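Local coordinates for protein tyrosine aminotransferase (Leishmania infantum, PDB 4IX8) that probably catalyses the pyridoxal phosphate-dependent transfer of the amino group from tyrosine to 2-oxoglutarate, at residues G110-R115 with L135-V140; Q116-Y121 with R330-C335. All blocks are in the same frame, centred on the assembly; numbering follows the deposited sequence.

Interaction 1 (G110-R115 with L135-V140); sequences GADNLR and LKWENV
With Arg115 bent at its third torsion (chi3 70°) and Trp137 holding its CG between the backbone N and the carbonyl carbon (chi1 67°), a guanidinium and an indole meet beside the carbonyl oxygens of a turn. The turn leads into strand 140-143, outermost within this chain in the mixed sheet of the large domain of this fold type I, pyridoxal phosphate-dependent enzyme; Arg115 sits in the first turn of helix 112-122, whose N-cap position is taken by Ala111. The defined polar link is from Arg115 NE to Val140 O, 2.8 Å long and moderately bent at the hydrogen, with the oxygen lying somewhat out of the guanidinium plane. Arg115 NH2 adds a weak second bond to the same Val140 O at 3.3 Å, and it also lies 3.0 Å from Glu138 O. The positive group is therefore gathered against backbone oxygens; the Glu138 carboxylate makes no contact with it and instead lies over a face of its neighbour's indole.

Trp137 comes at the guanidinium from one face: its CZ3 lies 4.1 Å from Arg115 NH1, above the rim of the group. The two planes are 68° apart, so they are not stacked. Backbone bonds from Asn139 N to Lys136 O, at 2.9 Å, and from Val140 N to Trp137 O close the turn 136-140. On the buried side Val140 also touches Val118 and Ile295, joining the helix to the sheet, while Trp137 leans along the helix onto Gln116 and Ser119. Close packing continues at the helix backbone, where Arg115 O is approached by two side chains: Trp137 CB at 3.5 Å and Val140 CG2 at 3.8 Å.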
# COMPACT_ATOMS: atom_id res chain seq x y z
N GLY A 110 1.96 -2.58 12.78
CA GLY A 110 0.71 -2.03 13.28
C GLY A 110 0.86 -1.54 14.71
O GLY A 110 1.75 -1.97 15.46
N ALA A 111 0.03 -0.59 15.07
CA ALA A 111 -0.04 -0.06 16.43
C ALA A 111 -0.47 -1.18 17.38
O ALA A 111 -1.39 -1.94 17.06
CB ALA A 111 -1.00 1.08 16.49
N ASP A 112 0.21 -1.30 18.52
CA ASP A 112 -0.12 -2.31 19.52
C ASP A 112 -1.62 -2.33 19.84
O ASP A 112 -2.22 -3.41 19.89
CB ASP A 112 0.61 -2.06 20.84
CG ASP A 112 2.10 -2.33 20.76
OD1 ASP A 112 2.59 -2.77 19.70
OD2 ASP A 112 2.77 -2.13 21.79
N ASN A 113 -2.22 -1.16 20.06
CA ASN A 113 -3.59 -1.14 20.59
C ASN A 113 -4.57 -1.66 19.56
O ASN A 113 -5.45 -2.44 19.91
CB ASN A 113 -4.00 0.26 21.11
CG ASN A 113 -3.95 1.34 20.06
OD1 ASN A 113 -3.35 1.18 18.98
ND2 ASN A 113 -4.54 2.49 20.38
N LEU A 114 -4.38 -1.32 18.29
CA LEU A 114 -5.28 -1.82 17.23
C LEU A 114 -5.10 -3.34 17.07
O LEU A 114 -6.07 -4.09 16.91
CB LEU A 114 -5.01 -1.13 15.87
CG LEU A 114 -5.87 -1.62 14.68
CD1 LEU A 114 -7.34 -1.47 15.02
CD2 LEU A 114 -5.58 -0.91 13.38
N ARG A 115 -3.88 -3.82 17.18
CA ARG A 115 -3.66 -5.26 17.06
C ARG A 115 -4.41 -5.99 18.18
O ARG A 115 -5.04 -7.03 17.95
CB ARG A 115 -2.17 -5.58 17.07
CG ARG A 115 -1.42 -5.07 15.85
CD ARG A 115 0.11 -5.22 16.03
NE ARG A 115 0.51 -6.62 15.98
CZ ARG A 115 1.69 -7.08 16.43
NH1 ARG A 115 2.55 -6.25 16.99
NH2 ARG A 115 1.99 -8.38 16.32
N LEU A 135 -6.79 -16.96 19.25
CA LEU A 135 -6.60 -15.65 18.64
C LEU A 135 -5.74 -14.76 19.48
O LEU A 135 -6.17 -14.33 20.54
CB LEU A 135 -7.93 -14.95 18.46
CG LEU A 135 -8.82 -15.51 17.38
CD1 LEU A 135 -10.21 -14.91 17.46
CD2 LEU A 135 -8.23 -15.07 16.09
N LYS A 136 -4.54 -14.44 19.00
CA LYS A 136 -3.64 -13.62 19.80
C LYS A 136 -3.19 -12.40 19.06
O LYS A 136 -2.89 -12.47 17.87
CB LYS A 136 -2.44 -14.44 20.24
CG LYS A 136 -2.83 -15.71 20.98
CD LYS A 136 -1.62 -16.59 21.33
CE LYS A 136 -2.04 -17.85 22.09
NZ LYS A 136 -2.32 -17.56 23.54
N TRP A 137 -3.10 -11.29 19.77
CA TRP A 137 -2.73 -10.05 19.12
C TRP A 137 -1.30 -10.13 18.57
O TRP A 137 -0.96 -9.41 17.61
CB TRP A 137 -2.88 -8.86 20.07
CG TRP A 137 -1.94 -8.82 21.24
CD1 TRP A 137 -2.09 -9.44 22.44
CD2 TRP A 137 -0.71 -8.08 21.32
NE1 TRP A 137 -1.03 -9.13 23.27
CE2 TRP A 137 -0.17 -8.30 22.60
CE3 TRP A 137 -0.02 -7.25 20.43
CZ2 TRP A 137 1.04 -7.73 23.02
CZ3 TRP A 137 1.18 -6.68 20.85
CH2 TRP A 137 1.70 -6.92 22.14
N GLU A 138 -0.47 -10.99 19.15
CA GLU A 138 0.88 -11.20 18.63
C GLU A 138 0.84 -11.67 17.18
O GLU A 138 1.76 -11.37 16.43
CB GLU A 138 1.66 -12.24 19.47
CG GLU A 138 2.10 -11.76 20.87
CD GLU A 138 1.09 -12.02 21.98
OE1 GLU A 138 -0.08 -12.32 21.67
OE2 GLU A 138 1.49 -11.90 23.18
N ASN A 139 -0.26 -12.31 16.77
CA ASN A 139 -0.41 -12.91 15.43
C ASN A 139 -1.28 -12.11 14.48
O ASN A 139 -1.68 -12.61 13.41
CB ASN A 139 -1.02 -14.31 15.54
CG ASN A 139 -0.12 -15.26 16.30
OD1 ASN A 139 1.09 -15.19 16.18
ND2 ASN A 139 -0.70 -16.11 17.12
N VAL A 140 -1.53 -10.86 14.86
CA VAL A 140 -2.23 -9.90 14.03
C VAL A 140 -1.25 -8.94 13.38
O VAL A 140 -0.40 -8.38 14.05
CB VAL A 140 -3.26 -9.03 14.85
CG1 VAL A 140 -3.92 -7.99 13.95
CG2 VAL A 140 -4.30 -9.88 15.51

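Interaction 2 (Q116-Y121 with R330-C335); sequences QVVSTY and RTLLKC
Leu332 pushes its two methyls into the side of helix 112-122, and there the packing is tight. Its CG is anti to the backbone N (chi1 -178°), a setting that carries CD2 to 3.7 Å from Tyr121 CB and 3.8 Å from Val117 CG1, while Val118 CG2 approaches the same methyl at 4.2 Å. The other branch, CD1, stands over a face of the Tyr121 ring in a CH-pi contact, 4.2 Å from the ring centroid and 13° off its normal. The phenol end of that ring is tethered separately, Tyr121 OH being hydrogen-bonded to Glu254, and Trp293 of strand 292-297 touches both Tyr121 and Val118.

Leu333 belongs to the solvent side, where contacts are longer and fewer. Its CD2 reaches back across the helix surface to 4.0 Å from Thr120 CG2 and 3.9 Å from Tyr121 N, and its CG meets Val117 CG1 at 4.1 Å. No hydrogen bond crosses between the two segments; the contact is carried by apolar side chains.

Leu332 also touches Tyr283, the neighbour of Lys282, which is predicted to carry the cofactor as an internal aldimine. The arrangement is a helix with the loop after helix 322-331 packing against its flank, beside the sheet of the large domain in a fold type I aminotransferase.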
# COMPACT_ATOMS: atom_id res chain seq x y z
N GLN A 116 -4.36 -5.42 19.39
CA GLN A 116 -5.08 -6.01 20.51
C GLN A 116 -6.58 -5.97 20.28
O GLN A 116 -7.29 -6.95 20.57
CB GLN A 116 -4.73 -5.28 21.80
CG GLN A 116 -3.42 -5.79 22.37
CD GLN A 116 -2.68 -4.76 23.19
OE1 GLN A 116 -3.27 -3.90 23.81
NE2 GLN A 116 -1.35 -4.81 23.13
N VAL A 117 -7.04 -4.85 19.73
CA VAL A 117 -8.46 -4.63 19.50
C VAL A 117 -9.00 -5.57 18.41
O VAL A 117 -10.08 -6.14 18.56
CB VAL A 117 -8.71 -3.13 19.12
CG1 VAL A 117 -9.99 -2.93 18.41
CG2 VAL A 117 -8.65 -2.25 20.37
N VAL A 118 -8.26 -5.73 17.32
CA VAL A 118 -8.68 -6.60 16.24
C VAL A 118 -8.80 -8.02 16.73
O VAL A 118 -9.72 -8.76 16.38
CB VAL A 118 -7.67 -6.55 15.11
CG1 VAL A 118 -7.84 -7.73 14.19
CG2 VAL A 118 -7.79 -5.25 14.37
N SER A 119 -7.85 -8.42 17.56
CA SER A 119 -7.83 -9.74 18.15
C SER A 119 -9.10 -9.95 18.97
O SER A 119 -9.73 -11.00 18.90
CB SER A 119 -6.61 -9.91 19.04
OG SER A 119 -6.66 -11.18 19.67
N THR A 120 -9.46 -8.94 19.75
CA THR A 120 -10.66 -9.00 20.59
C THR A 120 -11.91 -9.07 19.74
O THR A 120 -12.85 -9.81 20.05
CB THR A 120 -10.76 -7.79 21.50
OG1 THR A 120 -9.61 -7.73 22.35
CG2 THR A 120 -12.04 -7.85 22.34
N TYR A 121 -11.92 -8.28 18.67
CA TYR A 121 -13.06 -8.24 17.74
C TYR A 121 -13.33 -9.57 17.07
O TYR A 121 -14.46 -10.02 17.02
CB TYR A 121 -12.82 -7.15 16.68
CG TYR A 121 -13.72 -7.19 15.46
CD1 TYR A 121 -14.99 -6.62 15.45
CD2 TYR A 121 -13.24 -7.71 14.27
CE1 TYR A 121 -15.80 -6.64 14.27
CE2 TYR A 121 -14.01 -7.72 13.13
CZ TYR A 121 -15.28 -7.21 13.12
OH TYR A 121 -15.98 -7.27 11.94
N ARG A 330 -10.31 2.86 18.53
CA ARG A 330 -11.24 3.47 19.50
C ARG A 330 -12.68 3.01 19.28
O ARG A 330 -13.46 3.03 20.22
CB ARG A 330 -11.19 5.00 19.43
CG ARG A 330 -10.00 5.59 20.12
CD ARG A 330 -9.91 7.10 19.95
NE ARG A 330 -8.61 7.59 20.38
CZ ARG A 330 -8.26 8.86 20.54
NH1 ARG A 330 -9.13 9.85 20.35
NH2 ARG A 330 -7.02 9.15 20.91
N THR A 331 -13.01 2.57 18.06
CA THR A 331 -14.41 2.39 17.70
C THR A 331 -14.81 0.98 17.19
O THR A 331 -15.99 0.62 17.22
CB THR A 331 -14.81 3.41 16.61
OG1 THR A 331 -13.97 3.26 15.46
CG2 THR A 331 -14.70 4.87 17.17
N LEU A 332 -13.84 0.16 16.81
CA LEU A 332 -14.14 -1.13 16.20
C LEU A 332 -15.04 -1.99 17.09
O LEU A 332 -15.85 -2.76 16.61
CB LEU A 332 -12.84 -1.88 15.91
CG LEU A 332 -13.03 -3.23 15.22
CD1 LEU A 332 -13.57 -3.07 13.81
CD2 LEU A 332 -11.68 -3.97 15.19
N LEU A 333 -14.83 -1.89 18.39
CA LEU A 333 -15.59 -2.65 19.37
C LEU A 333 -16.86 -1.93 19.79
O LEU A 333 -17.62 -2.46 20.57
CB LEU A 333 -14.73 -2.91 20.61
CG LEU A 333 -13.44 -3.71 20.43
CD1 LEU A 333 -12.69 -3.72 21.75
CD2 LEU A 333 -13.72 -5.13 19.97
N LYS A 334 -17.02 -0.68 19.39
CA LYS A 334 -18.14 0.14 19.87
C LYS A 334 -19.23 0.32 18.81
O LYS A 334 -20.29 0.80 19.09
CB LYS A 334 -17.64 1.50 20.33
CG LYS A 334 -16.78 1.49 21.58
CD LYS A 334 -16.66 2.92 22.13
CE LYS A 334 -15.78 3.01 23.36
NZ LYS A 334 -15.62 4.43 23.86
N CYS A 335 -18.97 -0.11 17.59
CA CYS A 335 -19.91 0.09 16.50
C CYS A 335 -21.11 -0.77 16.72
O CYS A 335 -20.97 -1.98 16.97
CB CYS A 335 -19.26 -0.24 15.18
SG CYS A 335 -18.28 1.15 14.60

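Overall arrangement
After helix 87-99 the chain enters helix 112-122, whose opening turn serves interaction 1 and whose later turns serve interaction 2. Beyond helix 129-133 it returns at 135-140, closing a short, mostly helical excursion of 19 residues before starting strand 140-143. It then builds the mixed sheet of the large domain and comes back along helix 322-331, so interaction 2 closes a loop of 208 residues that contains every strand of that sheet. The two closures cross, since 135-140 falls inside the longer loop and 110-115 outside it. Their centres lie 11 Å apart and they touch along the helix. Helix 112-122 thus ties strand 140-143 to the loop following helix 322-331.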